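Side-chain contacts in 16L protein (Yaba-like disease virus, PDB 6TQP), which probably blocks apoptosis of the infected host cell, as a poxviral Bcl-2-like protein that captures pro-apoptotic relatives through their BH3 segments: residues Y23-A28 against N113-K118; K48-N53 against N142-K147; A101-I106 against L131-N136; M108-N113 against I120-L125. All coordinates share one frame; numbering follows the deposited sequence.

Interaction 1: residues Y23-A28 against N113-K118; sequences YINEKA and NGYKGK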
loop_
_atom_site.group_PDB
_atom_site.type_symbol
_atom_site.label_atom_id
_atom_site.label_comp_id
_atom_site.label_asym_id
_atom_site.label_seq_id
_atom_site.Cartn_x
_atom_site.Cartn_y
_atom_site.Cartn_z
ATOM N N TYR A 23 3.021 7.911 -4.815
ATOM C CA TYR A 23 3.506 7.860 -3.438
ATOM C C TYR A 23 4.658 6.875 -3.297
ATOM O O TYR A 23 5.715 7.201 -2.735
ATOM C CB TYR A 23 2.356 7.476 -2.501
ATOM C CG TYR A 23 2.783 7.403 -1.053
ATOM C CD1 TYR A 23 3.306 8.521 -0.405
ATOM C CD2 TYR A 23 2.693 6.222 -0.341
ATOM C CE1 TYR A 23 3.707 8.458 0.918
ATOM C CE2 TYR A 23 3.088 6.150 0.981
ATOM C CZ TYR A 23 3.584 7.268 1.609
ATOM O OH TYR A 23 3.979 7.170 2.925
ATOM N N ILE A 24 4.469 5.652 -3.794
ATOM C CA ILE A 24 5.521 4.644 -3.718
ATOM C C ILE A 24 6.793 5.142 -4.398
ATOM O O ILE A 24 7.898 4.983 -3.865
ATOM C CB ILE A 24 5.021 3.318 -4.324
ATOM C CG1 ILE A 24 3.852 2.760 -3.496
ATOM C CG2 ILE A 24 6.154 2.290 -4.407
ATOM C CD1 ILE A 24 4.163 2.469 -2.034
ATOM N N ASN A 25 6.666 5.757 -5.581
ATOM C CA ASN A 25 7.852 6.287 -6.248
ATOM C C ASN A 25 8.506 7.377 -5.413
ATOM O O ASN A 25 9.737 7.481 -5.363
ATOM C CB ASN A 25 7.500 6.824 -7.638
ATOM C CG ASN A 25 7.167 5.722 -8.628
ATOM O OD1 ASN A 25 7.535 4.558 -8.437
ATOM N ND2 ASN A 25 6.467 6.082 -9.695
ATOM N N GLU A 26 7.698 8.201 -4.746
ATOM C CA GLU A 26 8.243 9.246 -3.889
ATOM C C GLU A 26 9.033 8.647 -2.728
ATOM O O GLU A 26 10.082 9.178 -2.339
ATOM C CB GLU A 26 7.107 10.145 -3.391
ATOM C CG GLU A 26 7.505 11.151 -2.315
ATOM C CD GLU A 26 6.430 12.207 -2.074
ATOM O OE1 GLU A 26 6.050 12.907 -3.036
ATOM O OE2 GLU A 26 5.966 12.339 -0.923
ATOM N N LYS A 27 8.555 7.533 -2.170
ATOM C CA LYS A 27 9.269 6.862 -1.090
ATOM C C LYS A 27 10.468 6.070 -1.592
ATOM O O LYS A 27 11.413 5.848 -0.829
ATOM C CB LYS A 27 8.313 5.934 -0.326
ATOM C CG LYS A 27 7.343 6.669 0.600
ATOM C CD LYS A 27 8.107 7.520 1.600
ATOM C CE LYS A 27 7.418 7.646 2.946
ATOM N NZ LYS A 27 8.297 7.111 4.021
ATOM N N ALA A 28 10.445 5.640 -2.852
ATOM C CA ALA A 28 11.611 5.056 -3.491
ATOM C C ALA A 28 12.661 6.098 -3.841
ATOM O O ALA A 28 13.750 5.725 -4.287
ATOM C CB ALA A 28 11.217 4.337 -4.781
ATOM N N ASN A 113 14.501 -3.493 -0.718
ATOM C CA ASN A 113 15.100 -4.149 -1.874
ATOM C C ASN A 113 15.745 -3.167 -2.862
ATOM O O ASN A 113 16.151 -3.587 -3.949
ATOM C CB ASN A 113 14.053 -5.036 -2.578
ATOM C CG ASN A 113 13.009 -4.245 -3.352
ATOM O OD1 ASN A 113 13.135 -3.039 -3.547
ATOM N ND2 ASN A 113 11.975 -4.944 -3.817
ATOM N N GLY A 114 15.860 -1.885 -2.515
ATOM C CA GLY A 114 16.575 -0.936 -3.353
ATOM C C GLY A 114 15.934 -0.645 -4.692
ATOM O O GLY A 114 16.631 -0.291 -5.642
ATOM N N TYR A 115 14.619 -0.775 -4.798
ATOM C CA TYR A 115 13.962 -0.523 -6.069
ATOM C C TYR A 115 14.179 0.922 -6.496
ATOM O O TYR A 115 13.975 1.850 -5.711
ATOM C CB TYR A 115 12.471 -0.821 -5.952
ATOM C CG TYR A 115 11.668 -0.469 -7.180
ATOM C CD1 TYR A 115 11.785 -1.209 -8.347
ATOM C CD2 TYR A 115 10.760 0.584 -7.161
ATOM C CE1 TYR A 115 11.037 -0.894 -9.476
ATOM C CE2 TYR A 115 10.007 0.902 -8.280
ATOM C CZ TYR A 115 10.149 0.161 -9.431
ATOM O OH TYR A 115 9.399 0.480 -10.538
ATOM N N LYS A 116 14.589 1.112 -7.752
ATOM C CA LYS A 116 14.809 2.450 -8.284
ATOM C C LYS A 116 14.154 2.663 -9.645
ATOM O O LYS A 116 14.472 3.648 -10.320
ATOM C CB LYS A 116 16.312 2.743 -8.377
ATOM C CG LYS A 116 17.010 2.820 -7.028
ATOM C CD LYS A 116 16.651 4.096 -6.273
ATOM C CE LYS A 116 16.687 3.873 -4.771
ATOM N NZ LYS A 116 16.802 5.147 -4.013
ATOM N N GLY A 117 13.241 1.786 -10.063
ATOM C CA GLY A 117 12.503 1.951 -11.299
ATOM C C GLY A 117 12.909 1.012 -12.415
ATOM O O GLY A 117 12.147 0.855 -13.381
ATOM N N LYS A 118 14.075 0.374 -12.318
ATOM C CA LYS A 118 14.578 -0.441 -13.416
ATOM C C LYS A 118 14.204 -1.915 -13.300
ATOM O O LYS A 118 14.282 -2.638 -14.298
ATOM C CB LYS A 118 16.104 -0.293 -13.521
ATOM C CG LYS A 118 16.551 1.010 -14.203
ATOM C CD LYS A 118 18.015 0.973 -14.657
ATOM C CE LYS A 118 18.258 -0.016 -15.797
ATOM N NZ LYS A 118 17.544 0.362 -17.050
#

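Interaction 2: residues K48-N53 against N142-K147; sequences KEDCEN and NFINIK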
loop_
_atom_site.group_PDB
_atom_site.type_symbol
_atom_site.label_atom_id
_atom_site.label_comp_id
_atom_site.label_asym_id
_atom_site.label_seq_id
_atom_site.Cartn_x
_atom_site.Cartn_y
_atom_site.Cartn_z
ATOM N N LYS A 48 -0.509 10.059 2.627
ATOM C CA LYS A 48 0.866 10.178 3.087
ATOM C C LYS A 48 0.935 10.252 4.606
ATOM O O LYS A 48 1.799 9.623 5.228
ATOM C CB LYS A 48 1.508 11.417 2.458
ATOM C CG LYS A 48 2.977 11.622 2.783
ATOM C CD LYS A 48 3.532 12.839 2.035
ATOM C CE LYS A 48 5.028 13.016 2.287
ATOM N NZ LYS A 48 5.558 14.290 1.727
ATOM N N GLU A 49 0.044 11.029 5.222
ATOM C CA GLU A 49 0.057 11.150 6.677
ATOM C C GLU A 49 -0.280 9.821 7.339
ATOM O O GLU A 49 0.384 9.406 8.297
ATOM C CB GLU A 49 -0.929 12.223 7.130
ATOM C CG GLU A 49 -0.538 13.630 6.751
ATOM C CD GLU A 49 -1.561 14.643 7.214
ATOM O OE1 GLU A 49 -2.688 14.225 7.562
ATOM O OE2 GLU A 49 -1.237 15.850 7.233
ATOM N N ASP A 50 -1.339 9.160 6.874
ATOM C CA ASP A 50 -1.721 7.878 7.456
ATOM C C ASP A 50 -0.607 6.848 7.303
ATOM O O ASP A 50 -0.267 6.138 8.256
ATOM C CB ASP A 50 -3.009 7.363 6.814
ATOM C CG ASP A 50 -4.212 8.227 7.139
ATOM O OD1 ASP A 50 -4.157 8.991 8.126
ATOM O OD2 ASP A 50 -5.221 8.130 6.409
ATOM N N CYS A 51 -0.019 6.752 6.108
ATOM C CA CYS A 51 0.978 5.712 5.870
ATOM C C CYS A 51 2.284 5.996 6.601
ATOM O O CYS A 51 2.942 5.059 7.068
ATOM C CB CYS A 51 1.205 5.544 4.371
ATOM S SG CYS A 51 -0.268 4.861 3.548
ATOM N N GLU A 52 2.673 7.270 6.743
ATOM C CA GLU A 52 3.846 7.580 7.551
ATOM C C GLU A 52 3.605 7.252 9.022
ATOM O O GLU A 52 4.534 6.844 9.726
ATOM C CB GLU A 52 4.244 9.052 7.371
ATOM C CG GLU A 52 4.813 9.335 5.995
ATOM C CD GLU A 52 5.149 10.792 5.776
ATOM O OE1 GLU A 52 4.775 11.633 6.623
ATOM O OE2 GLU A 52 5.793 11.088 4.750
ATOM N N ASN A 53 2.365 7.378 9.498
ATOM C CA ASN A 53 2.082 7.045 10.889
ATOM C C ASN A 53 2.085 5.535 11.102
ATOM O O ASN A 53 2.538 5.048 12.147
ATOM C CB ASN A 53 0.748 7.657 11.307
ATOM C CG ASN A 53 0.869 9.140 11.616
ATOM O OD1 ASN A 53 1.931 9.615 12.024
ATOM N ND2 ASN A 53 -0.213 9.877 11.420
ATOM N N ASN A 142 -13.747 7.617 1.417
ATOM C CA ASN A 142 -14.562 7.994 2.570
ATOM C C ASN A 142 -13.826 7.771 3.880
ATOM O O ASN A 142 -14.006 8.535 4.834
ATOM C CB ASN A 142 -15.874 7.206 2.574
ATOM C CG ASN A 142 -16.819 7.653 1.486
ATOM O OD1 ASN A 142 -16.650 8.729 0.908
ATOM N ND2 ASN A 142 -17.825 6.836 1.204
ATOM N N PHE A 143 -12.996 6.736 3.955
ATOM C CA PHE A 143 -12.299 6.456 5.203
ATOM C C PHE A 143 -11.243 7.514 5.490
ATOM O O PHE A 143 -11.089 7.943 6.634
ATOM C CB PHE A 143 -11.670 5.066 5.152
ATOM C CG PHE A 143 -10.919 4.696 6.388
ATOM C CD1 PHE A 143 -11.592 4.317 7.533
ATOM C CD2 PHE A 143 -9.543 4.726 6.408
ATOM C CE1 PHE A 143 -10.901 3.969 8.669
ATOM C CE2 PHE A 143 -8.847 4.382 7.542
ATOM C CZ PHE A 143 -9.521 4.007 8.672
ATOM N N ILE A 144 -10.503 7.946 4.468
ATOM C CA ILE A 144 -9.417 8.885 4.732
ATOM C C ILE A 144 -9.929 10.320 4.801
ATOM O O ILE A 144 -9.345 11.151 5.505
ATOM C CB ILE A 144 -8.300 8.731 3.688
ATOM C CG1 ILE A 144 -8.822 9.015 2.286
ATOM C CG2 ILE A 144 -7.694 7.337 3.778
ATOM C CD1 ILE A 144 -7.748 8.926 1.220
ATOM N N ASN A 145 -11.002 10.646 4.078
ATOM C CA ASN A 145 -11.661 11.933 4.279
ATOM C C ASN A 145 -12.154 12.054 5.713
ATOM O O ASN A 145 -11.792 12.986 6.437
ATOM C CB ASN A 145 -12.836 12.100 3.309
ATOM C CG ASN A 145 -12.396 12.469 1.900
ATOM O OD1 ASN A 145 -11.273 12.913 1.678
ATOM N ND2 ASN A 145 -13.301 12.296 0.942
ATOM N N ILE A 146 -12.987 11.103 6.143
ATOM C CA ILE A 146 -13.600 11.174 7.464
ATOM C C ILE A 146 -12.595 10.880 8.574
ATOM O O ILE A 146 -12.854 11.214 9.737
ATOM C CB ILE A 146 -14.800 10.210 7.533
ATOM C CG1 ILE A 146 -15.870 10.620 6.518
ATOM C CG2 ILE A 146 -15.411 10.191 8.930
ATOM C CD1 ILE A 146 -16.787 9.485 6.090
ATOM N N LYS A 147 -11.456 10.259 8.251
ATOM C CA LYS A 147 -10.421 10.036 9.257
ATOM C C LYS A 147 -10.159 11.306 10.054
ATOM O O LYS A 147 -9.947 11.257 11.272
ATOM C CB LYS A 147 -9.147 9.522 8.580
ATOM C CG LYS A 147 -7.831 9.857 9.275
ATOM C CD LYS A 147 -7.721 9.295 10.694
ATOM C CE LYS A 147 -6.386 9.675 11.315
ATOM N NZ LYS A 147 -5.236 9.261 10.462
#

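Interaction 3: residues A101-I106 against L131-N136; sequences AIISLI and LKISEN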
loop_
_atom_site.group_PDB
_atom_site.type_symbol
_atom_site.label_atom_id
_atom_site.label_comp_id
_atom_site.label_asym_id
_atom_site.label_seq_id
_atom_site.Cartn_x
_atom_site.Cartn_y
_atom_site.Cartn_z
ATOM N N ALA A 101 -2.462 0.007 5.285
ATOM C CA ALA A 101 -1.333 -0.763 5.791
ATOM C C ALA A 101 -0.531 -1.370 4.650
ATOM O O ALA A 101 0.704 -1.410 4.705
ATOM C CB ALA A 101 -1.812 -1.856 6.739
ATOM N N ILE A 102 -1.208 -1.841 3.599
ATOM C CA ILE A 102 -0.483 -2.454 2.487
ATOM C C ILE A 102 0.339 -1.402 1.734
ATOM O O ILE A 102 1.447 -1.685 1.258
ATOM C CB ILE A 102 -1.452 -3.210 1.562
ATOM C CG1 ILE A 102 -1.930 -4.478 2.278
ATOM C CG2 ILE A 102 -0.775 -3.566 0.247
ATOM C CD1 ILE A 102 -3.058 -5.205 1.568
ATOM N N ILE A 103 -0.176 -0.181 1.600
ATOM C CA ILE A 103 0.635 0.861 0.962
ATOM C C ILE A 103 1.912 1.077 1.759
ATOM O O ILE A 103 3.004 1.190 1.194
ATOM C CB ILE A 103 -0.166 2.166 0.810
ATOM C CG1 ILE A 103 -1.348 1.929 -0.127
ATOM C CG2 ILE A 103 0.737 3.306 0.286
ATOM C CD1 ILE A 103 -2.354 3.071 -0.152
ATOM N N SER A 104 1.800 1.106 3.086
ATOM C CA SER A 104 2.998 1.232 3.910
ATOM C C SER A 104 3.923 0.037 3.719
ATOM O O SER A 104 5.150 0.185 3.713
ATOM C CB SER A 104 2.623 1.374 5.383
ATOM O OG SER A 104 1.839 2.528 5.602
ATOM N N LEU A 105 3.355 -1.162 3.597
ATOM C CA LEU A 105 4.169 -2.353 3.385
ATOM C C LEU A 105 4.970 -2.242 2.090
ATOM O O LEU A 105 6.176 -2.525 2.060
ATOM C CB LEU A 105 3.265 -3.593 3.360
ATOM C CG LEU A 105 3.978 -4.898 3.015
ATOM C CD1 LEU A 105 4.998 -5.276 4.078
ATOM C CD2 LEU A 105 2.947 -5.981 2.815
ATOM N N ILE A 106 4.316 -1.826 1.004
ATOM C CA ILE A 106 5.014 -1.657 -0.277
ATOM C C ILE A 106 6.131 -0.640 -0.134
ATOM O O ILE A 106 7.235 -0.832 -0.663
ATOM C CB ILE A 106 4.024 -1.236 -1.381
ATOM C CG1 ILE A 106 2.928 -2.281 -1.568
ATOM C CG2 ILE A 106 4.728 -1.033 -2.736
ATOM C CD1 ILE A 106 1.734 -1.724 -2.240
ATOM N N LEU A 131 -3.620 -1.269 -8.546
ATOM C CA LEU A 131 -4.889 -1.535 -9.213
ATOM C C LEU A 131 -5.875 -2.180 -8.254
ATOM O O LEU A 131 -7.033 -1.758 -8.149
ATOM C CB LEU A 131 -4.674 -2.441 -10.424
ATOM C CG LEU A 131 -4.215 -1.782 -11.716
ATOM C CD1 LEU A 131 -3.886 -2.847 -12.739
ATOM C CD2 LEU A 131 -5.281 -0.840 -12.247
ATOM N N LYS A 132 -5.428 -3.208 -7.537
ATOM C CA LYS A 132 -6.318 -3.904 -6.617
ATOM C C LYS A 132 -6.729 -3.015 -5.455
ATOM O O LYS A 132 -7.873 -3.081 -4.994
ATOM C CB LYS A 132 -5.650 -5.167 -6.090
ATOM C CG LYS A 132 -5.556 -6.298 -7.086
ATOM C CD LYS A 132 -6.912 -6.799 -7.567
ATOM C CE LYS A 132 -7.688 -7.446 -6.436
ATOM N NZ LYS A 132 -8.952 -8.056 -6.927
ATOM N N ILE A 133 -5.818 -2.182 -4.956
ATOM C CA ILE A 133 -6.200 -1.277 -3.879
ATOM C C ILE A 133 -7.242 -0.284 -4.371
ATOM O O ILE A 133 -8.139 0.120 -3.613
ATOM C CB ILE A 133 -4.959 -0.567 -3.305
ATOM C CG1 ILE A 133 -4.079 -1.585 -2.576
ATOM C CG2 ILE A 133 -5.369 0.559 -2.384
ATOM C CD1 ILE A 133 -2.734 -1.014 -2.116
ATOM N N SER A 134 -7.169 0.095 -5.648
ATOM C CA SER A 134 -8.050 1.116 -6.208
ATOM C C SER A 134 -9.460 0.611 -6.468
ATOM O O SER A 134 -10.358 1.425 -6.703
ATOM C CB SER A 134 -7.457 1.666 -7.509
ATOM O OG SER A 134 -7.509 0.705 -8.541
ATOM N N GLU A 135 -9.691 -0.694 -6.429
ATOM C CA GLU A 135 -11.052 -1.182 -6.578
ATOM C C GLU A 135 -11.867 -0.710 -5.374
ATOM O O GLU A 135 -11.349 -0.607 -4.258
ATOM C CB GLU A 135 -11.033 -2.710 -6.711
ATOM C CG GLU A 135 -10.243 -3.206 -7.945
ATOM C CD GLU A 135 -10.144 -4.734 -8.036
ATOM O OE1 GLU A 135 -10.656 -5.414 -7.120
ATOM O OE2 GLU A 135 -9.557 -5.238 -9.026
ATOM N N ASN A 136 -13.134 -0.369 -5.609
ATOM C CA ASN A 136 -13.995 0.159 -4.546
ATOM C C ASN A 136 -13.355 1.361 -3.852
ATOM O O ASN A 136 -13.423 1.508 -2.631
ATOM C CB ASN A 136 -14.311 -0.927 -3.526
ATOM C CG ASN A 136 -14.702 -2.236 -4.178
ATOM O OD1 ASN A 136 -14.016 -3.248 -4.028
ATOM N ND2 ASN A 136 -15.796 -2.215 -4.923
#

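Interaction 4: residues M108-N113 against I120-L125; sequences MIVEMN and IPMSFL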
loop_
_atom_site.group_PDB
_atom_site.type_symbol
_atom_site.label_atom_id
_atom_site.label_comp_id
_atom_site.label_asym_id
_atom_site.label_seq_id
_atom_site.Cartn_x
_atom_site.Cartn_y
_atom_site.Cartn_z
ATOM N N MET A 108 7.955 -0.006 2.457
ATOM C CA MET A 108 9.088 -0.675 3.080
ATOM C C MET A 108 9.759 -1.648 2.120
ATOM O O MET A 108 10.990 -1.714 2.068
ATOM C CB MET A 108 8.654 -1.413 4.336
ATOM C CG MET A 108 9.818 -2.140 4.996
ATOM S SD MET A 108 9.302 -2.978 6.494
ATOM C CE MET A 108 9.143 -1.514 7.516
ATOM N N ILE A 109 8.974 -2.435 1.379
ATOM C CA ILE A 109 9.568 -3.378 0.427
ATOM C C ILE A 109 10.512 -2.640 -0.504
ATOM O O ILE A 109 11.654 -3.057 -0.730
ATOM C CB ILE A 109 8.473 -4.120 -0.358
ATOM C CG1 ILE A 109 7.645 -4.983 0.590
ATOM C CG2 ILE A 109 9.095 -5.015 -1.452
ATOM C CD1 ILE A 109 6.439 -5.640 -0.053
ATOM N N VAL A 110 10.046 -1.512 -1.037
ATOM C CA VAL A 110 10.840 -0.735 -1.981
ATOM C C VAL A 110 12.084 -0.180 -1.301
ATOM O O VAL A 110 13.186 -0.192 -1.871
ATOM C CB VAL A 110 9.955 0.373 -2.581
ATOM C CG1 VAL A 110 10.759 1.536 -3.073
ATOM C CG2 VAL A 110 9.089 -0.203 -3.710
ATOM N N GLU A 111 11.930 0.321 -0.072
ATOM C CA GLU A 111 13.079 0.859 0.648
ATOM C C GLU A 111 14.086 -0.233 0.990
ATOM O O GLU A 111 15.290 0.034 1.048
ATOM C CB GLU A 111 12.614 1.577 1.916
ATOM C CG GLU A 111 11.881 2.894 1.641
ATOM C CD GLU A 111 11.436 3.601 2.910
ATOM O OE1 GLU A 111 11.513 2.989 3.997
ATOM O OE2 GLU A 111 11.012 4.773 2.818
ATOM N N MET A 112 13.620 -1.464 1.208
ATOM C CA MET A 112 14.532 -2.555 1.543
ATOM C C MET A 112 15.250 -3.091 0.309
ATOM O O MET A 112 16.483 -3.153 0.283
ATOM C CB MET A 112 13.772 -3.680 2.240
ATOM C CG MET A 112 13.451 -3.373 3.676
ATOM S SD MET A 112 12.612 -4.731 4.486
ATOM C CE MET A 112 12.654 -4.173 6.191
ATOM N N ASN A 113 14.501 -3.493 -0.718
ATOM C CA ASN A 113 15.100 -4.149 -1.874
ATOM C C ASN A 113 15.745 -3.167 -2.862
ATOM O O ASN A 113 16.151 -3.587 -3.949
ATOM C CB ASN A 113 14.053 -5.036 -2.578
ATOM C CG ASN A 113 13.009 -4.245 -3.352
ATOM O OD1 ASN A 113 13.135 -3.039 -3.547
ATOM N ND2 ASN A 113 11.975 -4.944 -3.817
ATOM N N ILE A 120 11.750 -4.243 -13.747
ATOM C CA ILE A 120 10.429 -4.172 -14.373
ATOM C C ILE A 120 9.413 -5.028 -13.637
ATOM O O ILE A 120 8.299 -4.537 -13.368
ATOM C CB ILE A 120 10.540 -4.523 -15.868
ATOM C CG1 ILE A 120 11.397 -3.483 -16.614
ATOM C CG2 ILE A 120 9.157 -4.657 -16.502
ATOM C CD1 ILE A 120 11.034 -2.018 -16.360
ATOM N N PRO A 121 9.691 -6.281 -13.280
ATOM C CA PRO A 121 8.725 -7.034 -12.460
ATOM C C PRO A 121 8.282 -6.292 -11.212
ATOM O O PRO A 121 7.103 -6.359 -10.846
ATOM C CB PRO A 121 9.491 -8.316 -12.123
ATOM C CG PRO A 121 10.415 -8.495 -13.285
ATOM C CD PRO A 121 10.838 -7.114 -13.690
ATOM N N MET A 122 9.192 -5.573 -10.551
ATOM C CA MET A 122 8.805 -4.809 -9.370
ATOM C C MET A 122 7.892 -3.647 -9.745
ATOM O O MET A 122 6.913 -3.370 -9.047
ATOM C CB MET A 122 10.054 -4.311 -8.637
ATOM C CG MET A 122 9.778 -3.659 -7.290
ATOM S SD MET A 122 8.897 -4.748 -6.147
ATOM C CE MET A 122 8.568 -3.617 -4.797
ATOM N N SER A 123 8.180 -2.961 -10.851
ATOM C CA SER A 123 7.278 -1.904 -11.292
ATOM C C SER A 123 5.866 -2.440 -11.503
ATOM O O SER A 123 4.883 -1.766 -11.177
ATOM C CB SER A 123 7.791 -1.264 -12.583
ATOM O OG SER A 123 7.593 -2.133 -13.685
ATOM N N PHE A 124 5.742 -3.644 -12.065
ATOM C CA PHE A 124 4.416 -4.203 -12.306
ATOM C C PHE A 124 3.769 -4.662 -11.012
ATOM O O PHE A 124 2.540 -4.611 -10.883
ATOM C CB PHE A 124 4.492 -5.372 -13.292
ATOM C CG PHE A 124 4.788 -4.963 -14.718
ATOM C CD1 PHE A 124 4.393 -3.724 -15.209
ATOM C CD2 PHE A 124 5.461 -5.828 -15.571
ATOM C CE1 PHE A 124 4.672 -3.359 -16.521
ATOM C CE2 PHE A 124 5.740 -5.466 -16.876
ATOM C CZ PHE A 124 5.347 -4.232 -17.350
ATOM N N LEU A 125 4.570 -5.128 -10.054
ATOM C CA LEU A 125 4.042 -5.389 -8.720
ATOM C C LEU A 125 3.392 -4.140 -8.154
ATOM O O LEU A 125 2.304 -4.191 -7.565
ATOM C CB LEU A 125 5.161 -5.865 -7.794
ATOM C CG LEU A 125 4.713 -6.242 -6.380
ATOM C CD1 LEU A 125 5.615 -7.345 -5.822
ATOM C CD2 LEU A 125 4.726 -5.043 -5.464
#

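Interaction 1: residues Y23-A28 against N113-K118
Lys116 makes the polar link of this contact with Ala28, donating from NZ to the backbone O of Ala28 at 3.1 Å. The C=O...donor angle is an open 153°, and the ammonium stands 27° away from the carbonyl plane. Although the CB of Lys116 points away from helix 12-27, the chain turns back at its second torsion (chi2 -73°), which carries CE to 3.5 Å from the same Ala28 O. This oxygen lies near the C-terminal end of helix 12-27, where a positive charge would probably be favourable. Lys116 is itself exposed, leaving the bond at the margin of the contact.

The remaining touches are van der Waals in kind. Ala28 points its CB at the loop and rests 3.8 Å from the O of Tyr115, while that CB and CD2 of the Tyr115 ring are 4.5 Å apart. Asn25 lies farther along the ring, its OD1 4.4 Å from CE2 of Tyr115, near the ring plane and at the edge. Within the loop, the backbone N of Gly117 lies 3.4 Å above the middle of one face of the Tyr115 ring, so the turn folds over its own aromatic residue.

The contact ties the end of helix 12-27 to the loop joining helices 96-113 and 120-134 of the Bcl-2-like bundle. Tyr115 also packs on Met122 and Ile126 of helix 120-134, and Ala28 on Val110 of helix 96-113; one turn earlier, Ile24 rests on Ile106, placing this corner over both helices of the hairpin.

Interaction 2: residues K48-N53 against N142-K147
Asp50 lays one carboxylate oxygen over the branch methyl of Ile144, with OD2 3.7 Å from CG2, at the place where helices 38-68 and 137-148 of the Bcl-2-like bundle meet. The two side chains cross at a slant. Ile144 has its CG1 between the backbone N and the carbonyl carbon (chi1 61°), and this rotation leaves CG2 as the atom that meets the acid.

The other oxygen carries the charge pairing. Lys147, one turn farther along helix 137-148, approaches Asp50 from the opposite direction and forms a salt bridge, its NZ 2.6 Å from OD1. Lys147 is poorly ordered, so the exact length deserves caution. Because Asp50 is buried, the ammonium probably helps to keep it ionised, while OD2 of Asp50 faces the hydrocarbon of Ile144.

Leu100 of helix 96-113 also packs on Asp50, and Ile47 on Ile144. Neighbouring Phe143 stacks on an aromatic side chain of a bound peptide, which places this junction beside a binding surface, consistent with the BH3 groove of Bcl-2 proteins. The pairing is one-sided: NZ of Lys147 is 4.2 Å from OD2 of Asp50.

Interaction 3: residues A101-I106 against L131-N136
No ring faces another across this contact, for Ile102, Ile103 and Ile133 meet through branched aliphatic side chains alone. The notable flat group nearby is the carboxylate of Glu135, and it serves its own segment: NZ of Lys132 reaches OE1 of Glu135 at 3.1 Å, on the syn side and 29° out of the carboxylate plane, as a salt bridge.

The contact itself converges on one methyl. Ile133 points toward helix 96-113 and ends in CD1, which lies 3.8 Å from CG1 of Ile103 and 4.0 Å from CG2 of Ile102. Its chain is extended beyond CB (chi2 173°), carrying CD1 out to meet both neighbours. Ile102 and Ile133 run alongside one another in opposite senses, the branch methyl of the former against the end of the latter, whereas Ile103 slants across and offers the middle of its longer branch.

All three isoleucines are buried; the centre of the contact lies about 5 Å from the centre of the chain. Leu90 of helix 76-92 packs on both Ile102 and Ile133, while Ile20 of helix 12-27 also covers Ile133. Ile102 and neighbouring Ala101 further pack on apolar side chains of a bound peptide, so the interior and what is probably the BH3-binding groove share a wall.

Near the end of helix 120-134, the backbone O of Ile133 accepts a hydrogen bond from NZ of Lys99, a residue of helix 96-113. With no hydrogen bond or charge pair crossing between segments 101-106 and 131-136, cohesion between them rests on dispersion and the burial of hydrocarbon.

Interaction 4: residues M108-N113 against I120-L125
Met122 pushes its terminal methyl into the face of helix 96-113, at the closed end of an antiparallel helical hairpin within the Bcl-2-like bundle. The short helical segments run 167° to one another with axes 12.2 Å apart, a wide spacing that the long methionine spans. The close part centres on CE, 3.6 Å from CG2 of Val110 and 3.7 Å from CG2 of Ile109, and both of these side chains cross the methionine at a slant. Met122 starts with CG anti to its own backbone N and then bends at chi2 (57°), which turns the thioether toward these two methyls. Nearby, Leu125 packs on Ile79 and Ile109 on Ile86, so helix 76-92 borders this close part.

Another flank of helix 120-134 is looser and faces solvent: Ile120 and Phe124 are exposed there and do not meet segment 108-113. Between the two regimes stands partly exposed Asn113, whose amide comes at Met122 from the opposite direction without a hydrogen bond: ND2 lies 3.8 Å from CE and 3.9 Å from SD of Met122.

Helices 96-113 and 120-134 pair twice, in interactions 3 and 4, whose centres lie about 14 Å apart; along the chain interaction 4 is nested inside the loop that interaction 3 closes. The centres of interactions 1 and 4 are about 7 Å apart; interaction 1 shares Asn113 with interaction 4 and adds helix 12-27 to the hairpin's closed end. Interaction 2, joining helices 38-68 and 137-148, lies on the opposite side of the chain's centre from interaction 4, about 23 Å away between centres. Tyr23 touches both Ile103 and Cys51, and Cys51 O probably accepts from Ser104 OG, so interactions 1, 2 and 3 interlock. Helices near and far in sequence thus pack into one bundle, with interactions 2 and 3 next to the bound peptide.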